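Local atomic coordinates of YECBM32 (Yersinia enterocolitica, PDB entry 2JDA), a protein that binds polygalacturonic acid, the galacturonic acid polymer of plant pectin, as a periplasmic carbohydrate-binding module with an F5/8 type C fold. Residues T7-A12 against E49-Q54; F73-S78 against K111-D116. All blocks are in the same frame, centred on the assembly; numbering follows the deposited sequence.

Contact 1 (T7-A12 against E49-Q54); sequences TAQIVA and ELDKEQ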
loop_
_atom_site.group_PDB
_atom_site.type_symbol
_atom_site.label_atom_id
_atom_site.label_comp_id
_atom_site.label_asym_id
_atom_site.label_seq_id
_atom_site.Cartn_x
_atom_site.Cartn_y
_atom_site.Cartn_z
ATOM N N THR A 7 -4.139 -11.425 9.303
ATOM C CA THR A 7 -3.160 -10.587 8.552
ATOM C C THR A 7 -1.808 -10.690 9.201
ATOM O O THR A 7 -1.681 -10.967 10.415
ATOM C CB THR A 7 -3.549 -9.099 8.501
ATOM O OG1 THR A 7 -3.835 -8.642 9.840
ATOM C CG2 THR A 7 -4.809 -8.881 7.730
ATOM N N ALA A 8 -0.791 -10.483 8.376
ATOM C CA ALA A 8 0.577 -10.357 8.826
ATOM C C ALA A 8 0.757 -9.059 9.645
ATOM O O ALA A 8 0.268 -7.949 9.298
ATOM C CB ALA A 8 1.492 -10.354 7.637
ATOM N N GLN A 9 1.475 -9.166 10.730
ATOM C CA GLN A 9 1.625 -8.032 11.642
ATOM C C GLN A 9 2.597 -7.046 11.033
ATOM O O GLN A 9 3.730 -7.393 10.808
ATOM C CB GLN A 9 2.195 -8.516 12.989
ATOM C CG GLN A 9 2.481 -7.332 13.973
ATOM C CD GLN A 9 3.049 -7.729 15.343
ATOM O OE1 GLN A 9 3.412 -8.889 15.566
ATOM N NE2 GLN A 9 3.153 -6.730 16.255
ATOM N N ILE A 10 2.130 -5.828 10.809
ATOM C CA ILE A 10 3.020 -4.722 10.439
ATOM C C ILE A 10 3.550 -4.086 11.705
ATOM O O ILE A 10 2.760 -3.499 12.484
ATOM C CB ILE A 10 2.273 -3.704 9.548
ATOM C CG1 ILE A 10 1.806 -4.369 8.234
ATOM C CG2 ILE A 10 3.160 -2.478 9.261
ATOM C CD1 ILE A 10 0.748 -3.609 7.483
ATOM N N VAL A 11 4.836 -4.235 11.949
ATOM C CA VAL A 11 5.475 -3.690 13.166
ATOM C C VAL A 11 6.126 -2.331 13.008
ATOM O O VAL A 11 6.345 -1.630 13.985
ATOM C CB VAL A 11 6.545 -4.632 13.754
ATOM C CG1 VAL A 11 5.909 -5.920 14.154
ATOM C CG2 VAL A 11 7.733 -4.872 12.829
ATOM N N ALA A 12 6.349 -1.891 11.786
ATOM C CA ALA A 12 7.022 -0.616 11.563
ATOM C C ALA A 12 6.669 -0.142 10.171
ATOM O O ALA A 12 6.589 -0.941 9.254
ATOM C CB ALA A 12 8.484 -0.755 11.717
ATOM N N GLU A 49 7.195 -2.999 7.405
ATOM C CA GLU A 49 8.031 -4.062 7.969
ATOM C C GLU A 49 7.152 -4.978 8.764
ATOM O O GLU A 49 6.383 -4.521 9.615
ATOM C CB GLU A 49 9.125 -3.476 8.881
ATOM C CG GLU A 49 10.023 -4.539 9.518
ATOM C CD GLU A 49 11.073 -3.955 10.445
ATOM O OE1 GLU A 49 11.459 -2.762 10.254
ATOM O OE2 GLU A 49 11.562 -4.747 11.310
ATOM N N LEU A 50 7.227 -6.268 8.440
ATOM C CA LEU A 50 6.492 -7.317 9.152
ATOM C C LEU A 50 7.307 -7.792 10.353
ATOM O O LEU A 50 8.508 -7.581 10.420
ATOM C CB LEU A 50 6.161 -8.481 8.226
ATOM C CG LEU A 50 5.484 -8.081 6.906
ATOM C CD1 LEU A 50 5.187 -9.309 6.081
ATOM C CD2 LEU A 50 4.217 -7.297 7.172
ATOM N N ASP A 51 6.648 -8.543 11.226
ATOM C CA ASP A 51 7.348 -9.042 12.426
ATOM C C ASP A 51 8.469 -10.028 12.087
ATOM O O ASP A 51 9.507 -10.104 12.754
ATOM C CB ASP A 51 6.309 -9.649 13.389
ATOM C CG ASP A 51 5.613 -10.881 12.810
ATOM O OD1 ASP A 51 4.992 -10.812 11.704
ATOM O OD2 ASP A 51 5.631 -11.985 13.443
ATOM N N LYS A 52 8.284 -10.797 11.005
ATOM C CA LYS A 52 9.298 -11.701 10.516
ATOM C C LYS A 52 9.122 -11.958 9.019
ATOM O O LYS A 52 8.043 -11.689 8.465
ATOM C CB LYS A 52 9.191 -13.076 11.209
ATOM C CG LYS A 52 7.832 -13.681 11.107
ATOM C CD LYS A 52 7.709 -15.077 11.770
ATOM C CE LYS A 52 6.221 -15.370 11.807
ATOM N NZ LYS A 52 5.722 -16.020 10.544
ATOM N N GLU A 53 10.153 -12.513 8.417
ATOM C CA GLU A 53 10.036 -13.037 7.064
ATOM C C GLU A 53 8.957 -14.113 7.031
ATOM O O GLU A 53 8.926 -15.049 7.850
ATOM C CB GLU A 53 11.317 -13.666 6.484
ATOM C CG GLU A 53 12.559 -12.862 6.372
ATOM C CD GLU A 53 13.694 -13.640 5.751
ATOM O OE1 GLU A 53 14.762 -13.048 5.680
ATOM O OE2 GLU A 53 13.591 -14.862 5.381
ATOM N N GLN A 54 8.037 -13.985 6.083
ATOM C CA GLN A 54 6.929 -14.896 5.991
ATOM C C GLN A 54 6.284 -14.869 4.607
ATOM O O GLN A 54 6.586 -14.000 3.789
ATOM C CB GLN A 54 5.899 -14.570 7.039
ATOM C CG GLN A 54 5.272 -13.179 6.872
ATOM C CD GLN A 54 4.522 -12.770 8.120
ATOM O OE1 GLN A 54 3.377 -13.186 8.315
ATOM N NE2 GLN A 54 5.175 -11.989 8.966
HETATM O O HOH W 1 2.707 -11.794 11.228
#
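V11 and A12 both face E49 across an antiparallel pair, a classic beta bulge. E49 O is the shared acceptor. It takes V11 N at 2.8 Å, nearly along the C=O axis. A12 N reaches the same oxygen only weakly. The pairing is closed by E49 N to A12 O, a nearly straight bond (171° at the hydrogen). Beyond the bulge, I10 pairs with L50, and their side chains cross obliquely: I10 CG1 packs on L50 CD2 at 3.9 Å. V11 reaches the start of the corner. Its CG1 is anti to the carbonyl carbon (chi1 -62°) and rests on CB of D51. Its CG2 comes close to E49 O and L50 O. Q9 and D51 cross at about a right angle, with OE1 of Q9 nearest CB of D51. A8 CB meets OE1 of Q54 at 3.5 Å. The amide of Q54 is gripped within its own segment. Its NE2 donates to K52 O at 2.9 Å and to D51 OD1, which it meets from above the carboxylate plane. A water accepts from Q9 N at 2.9 Å and donates to Q54 OE1. Its 2.5 Å approach to D51 OD1 is doubtfully short. The backbone pairing thus gives way to polar contacts at the corner between strands 44-50 and 53-63. The N-H from Q54 would be expected to favour the charged form of D51.

Contact 2 (F73-S78 against K111-D116); sequences FSIFYS and KYIKLD
F76 and D116 both set CG anti to the carbonyl carbon (chi1 -61° and -65°), on the face they share with K114. Their side chains cross at about a right angle. OD2 of D116 approaches CE2 of F76 at 3.2 Å, and the ring and carboxylate planes are 37° apart. The other carboxylate oxygen is held in a salt bridge: K114 NZ lies 2.7 Å from D116 OD1, which accepts through its syn lone pair. NZ also bonds a glycerol, probably from the crystallisation liquor, and K114 makes a cation-pi contact with W84. On the other face, apolar groups of I75, Y77, I113 and L115 pack together. I75 CG2 meets I113 CG2 at 3.9 Å, while I75 and L115 lie side by side, pointing the same way. F73 runs alongside L115 in the same manner, with F73 CD1 3.9 Å from L115 CD2. I113 CD1 touches CB of Y77 at 3.8 Å. The backbones are antiparallel, with hydrogen-bonded pairs S74-D116, F76-K114 and S78-Y112. F76 N to K114 O is one of the short bonds, at 2.8 Å. At the far end K111 and Y112 both face S78, a classic beta bulge. S78 O accepts from K111 N at 3.0 Å and from Y112 N at 2.9 Å, and also lies at the edge of the Y112 ring. Strand 71-78 is flanked by strand 85-92, and strand 112-120 by strand 44-50, in one antiparallel sheet of the jelly-roll-like F5/8 type C sandwich. I59 and I61 of strand 53-63 cover the I75 and L115 face.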
loop_
_atom_site.group_PDB
_atom_site.type_symbol
_atom_site.label_atom_id
_atom_site.label_comp_id
_atom_site.label_asym_id
_atom_site.label_seq_id
_atom_site.Cartn_x
_atom_site.Cartn_y
_atom_site.Cartn_z
ATOM N N PHE A 73 0.927 3.307 -8.732
ATOM C CA PHE A 73 1.901 2.753 -7.826
ATOM C C PHE A 73 2.524 1.476 -8.305
ATOM O O PHE A 73 2.019 0.839 -9.221
ATOM C CB PHE A 73 1.263 2.532 -6.435
ATOM C CG PHE A 73 0.223 1.421 -6.376
ATOM C CD1 PHE A 73 0.488 0.224 -5.699
ATOM C CD2 PHE A 73 -1.008 1.537 -6.990
ATOM C CE1 PHE A 73 -0.429 -0.764 -5.685
ATOM C CE2 PHE A 73 -1.925 0.517 -6.976
ATOM C CZ PHE A 73 -1.627 -0.637 -6.274
ATOM N N SER A 74 3.616 1.106 -7.638
ATOM C CA SER A 74 4.341 -0.136 -7.809
ATOM C C SER A 74 4.551 -0.798 -6.463
ATOM O O SER A 74 4.595 -0.109 -5.464
ATOM C CB SER A 74 5.701 0.093 -8.507
ATOM O OG SER A 74 5.503 0.656 -9.785
ATOM N N ILE A 75 4.653 -2.124 -6.438
ATOM C CA ILE A 75 4.849 -2.869 -5.178
ATOM C C ILE A 75 6.056 -3.732 -5.285
ATOM O O ILE A 75 6.221 -4.445 -6.282
ATOM C CB ILE A 75 3.679 -3.803 -4.832
ATOM C CG1 ILE A 75 2.358 -3.096 -4.906
ATOM C CG2 ILE A 75 3.848 -4.392 -3.453
ATOM C CD1 ILE A 75 1.168 -4.027 -4.835
ATOM N N PHE A 76 6.890 -3.679 -4.251
ATOM C CA PHE A 76 8.148 -4.398 -4.157
ATOM C C PHE A 76 8.210 -5.175 -2.852
ATOM O O PHE A 76 7.553 -4.802 -1.866
ATOM C CB PHE A 76 9.366 -3.460 -4.250
ATOM C CG PHE A 76 9.433 -2.719 -5.528
ATOM C CD1 PHE A 76 10.136 -3.236 -6.609
ATOM C CD2 PHE A 76 8.737 -1.530 -5.694
ATOM C CE1 PHE A 76 10.162 -2.528 -7.827
ATOM C CE2 PHE A 76 8.763 -0.844 -6.885
ATOM C CZ PHE A 76 9.461 -1.382 -7.958
ATOM N N TYR A 77 8.986 -6.248 -2.870
ATOM C CA TYR A 77 9.210 -7.016 -1.656
ATOM C C TYR A 77 10.695 -7.288 -1.451
ATOM O O TYR A 77 11.507 -7.281 -2.372
ATOM C CB TYR A 77 8.421 -8.331 -1.650
ATOM C CG TYR A 77 8.847 -9.354 -2.697
ATOM C CD1 TYR A 77 9.691 -10.409 -2.364
ATOM C CD2 TYR A 77 8.427 -9.250 -4.018
ATOM C CE1 TYR A 77 10.079 -11.365 -3.357
ATOM C CE2 TYR A 77 8.828 -10.178 -4.991
ATOM C CZ TYR A 77 9.625 -11.243 -4.645
ATOM O OH TYR A 77 10.003 -12.140 -5.652
ATOM N N SER A 78 11.061 -7.569 -0.202
ATOM C CA SER A 78 12.460 -7.759 0.187
ATOM C C SER A 78 12.535 -8.475 1.530
ATOM O O SER A 78 11.613 -8.368 2.354
ATOM C CB SER A 78 13.144 -6.387 0.353
ATOM O OG SER A 78 14.486 -6.470 0.738
ATOM N N LYS A 111 10.014 -9.912 4.384
ATOM C CA LYS A 111 9.885 -9.173 5.648
ATOM C C LYS A 111 9.424 -7.736 5.413
ATOM O O LYS A 111 8.879 -7.142 6.295
ATOM C CB LYS A 111 11.198 -9.177 6.416
ATOM C CG LYS A 111 11.144 -8.523 7.767
ATOM C CD LYS A 111 12.437 -8.813 8.505
ATOM C CE LYS A 111 12.561 -8.040 9.771
ATOM N NZ LYS A 111 13.882 -8.342 10.400
ATOM N N TYR A 112 9.644 -7.207 4.212
ATOM C CA TYR A 112 9.315 -5.831 3.887
ATOM C C TYR A 112 8.517 -5.779 2.594
ATOM O O TYR A 112 8.830 -6.478 1.600
ATOM C CB TYR A 112 10.543 -4.959 3.675
ATOM C CG TYR A 112 11.507 -4.950 4.841
ATOM C CD1 TYR A 112 11.454 -3.975 5.824
ATOM C CD2 TYR A 112 12.533 -5.878 4.923
ATOM C CE1 TYR A 112 12.361 -3.984 6.869
ATOM C CE2 TYR A 112 13.441 -5.862 5.967
ATOM C CZ TYR A 112 13.347 -4.897 6.937
ATOM O OH TYR A 112 14.260 -4.883 7.999
ATOM N N ILE A 113 7.511 -4.911 2.604
ATOM C CA ILE A 113 6.737 -4.583 1.410
ATOM C C ILE A 113 6.854 -3.094 1.226
ATOM O O ILE A 113 6.541 -2.342 2.132
ATOM C CB ILE A 113 5.250 -5.037 1.541
ATOM C CG1 ILE A 113 5.144 -6.580 1.706
ATOM C CG2 ILE A 113 4.410 -4.504 0.366
ATOM C CD1 ILE A 113 5.407 -7.325 0.424
ATOM N N LYS A 114 7.200 -2.653 0.030
ATOM C CA LYS A 114 7.331 -1.221 -0.260
ATOM C C LYS A 114 6.465 -0.858 -1.428
ATOM O O LYS A 114 6.534 -1.509 -2.462
ATOM C CB LYS A 114 8.785 -0.846 -0.491
ATOM C CG LYS A 114 8.991 0.676 -0.744
ATOM C CD LYS A 114 10.490 1.022 -0.743
ATOM C CE LYS A 114 11.295 0.552 -1.933
ATOM N NZ LYS A 114 11.448 1.588 -3.017
ATOM N N LEU A 115 5.660 0.189 -1.292
ATOM C CA LEU A 115 4.919 0.765 -2.394
ATOM C C LEU A 115 5.615 2.041 -2.813
ATOM O O LEU A 115 5.830 2.929 -1.988
ATOM C CB LEU A 115 3.470 1.085 -2.028
ATOM C CG LEU A 115 2.501 -0.091 -2.050
ATOM C CD1 LEU A 115 2.814 -1.043 -0.968
ATOM C CD2 LEU A 115 1.087 0.400 -1.887
ATOM N N ASP A 116 5.998 2.119 -4.084
ATOM C CA ASP A 116 6.486 3.356 -4.676
ATOM C C ASP A 116 5.254 3.959 -5.357
ATOM O O ASP A 116 4.572 3.278 -6.139
ATOM C CB ASP A 116 7.583 3.107 -5.699
ATOM C CG ASP A 116 8.853 2.512 -5.109
ATOM O OD1 ASP A 116 9.043 2.491 -3.836
ATOM O OD2 ASP A 116 9.717 1.997 -5.881
#

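Overall arrangement
Contacts 1 and 2 belong to the same antiparallel sheet, with centres about 13 Å apart. Contact 1 joins one of its edge strands, 10-15, to strand 44-50. Contact 2 joins strands 112-120 and 71-78. Strands 44-50 and 112-120 are neighbours, so the two contacts meet directly. L50 N lies 2.8 Å from K111 O, a probable hydrogen bond, and E49 CG packs on Y112 CE1 at 3.6 Å. K111 also lies against E53, past the corner of contact 1. The calcium ion is more distant, about 10 Å from the side chain of I10 and about 13 Å from that of L115. Neither contact supplies its ligands.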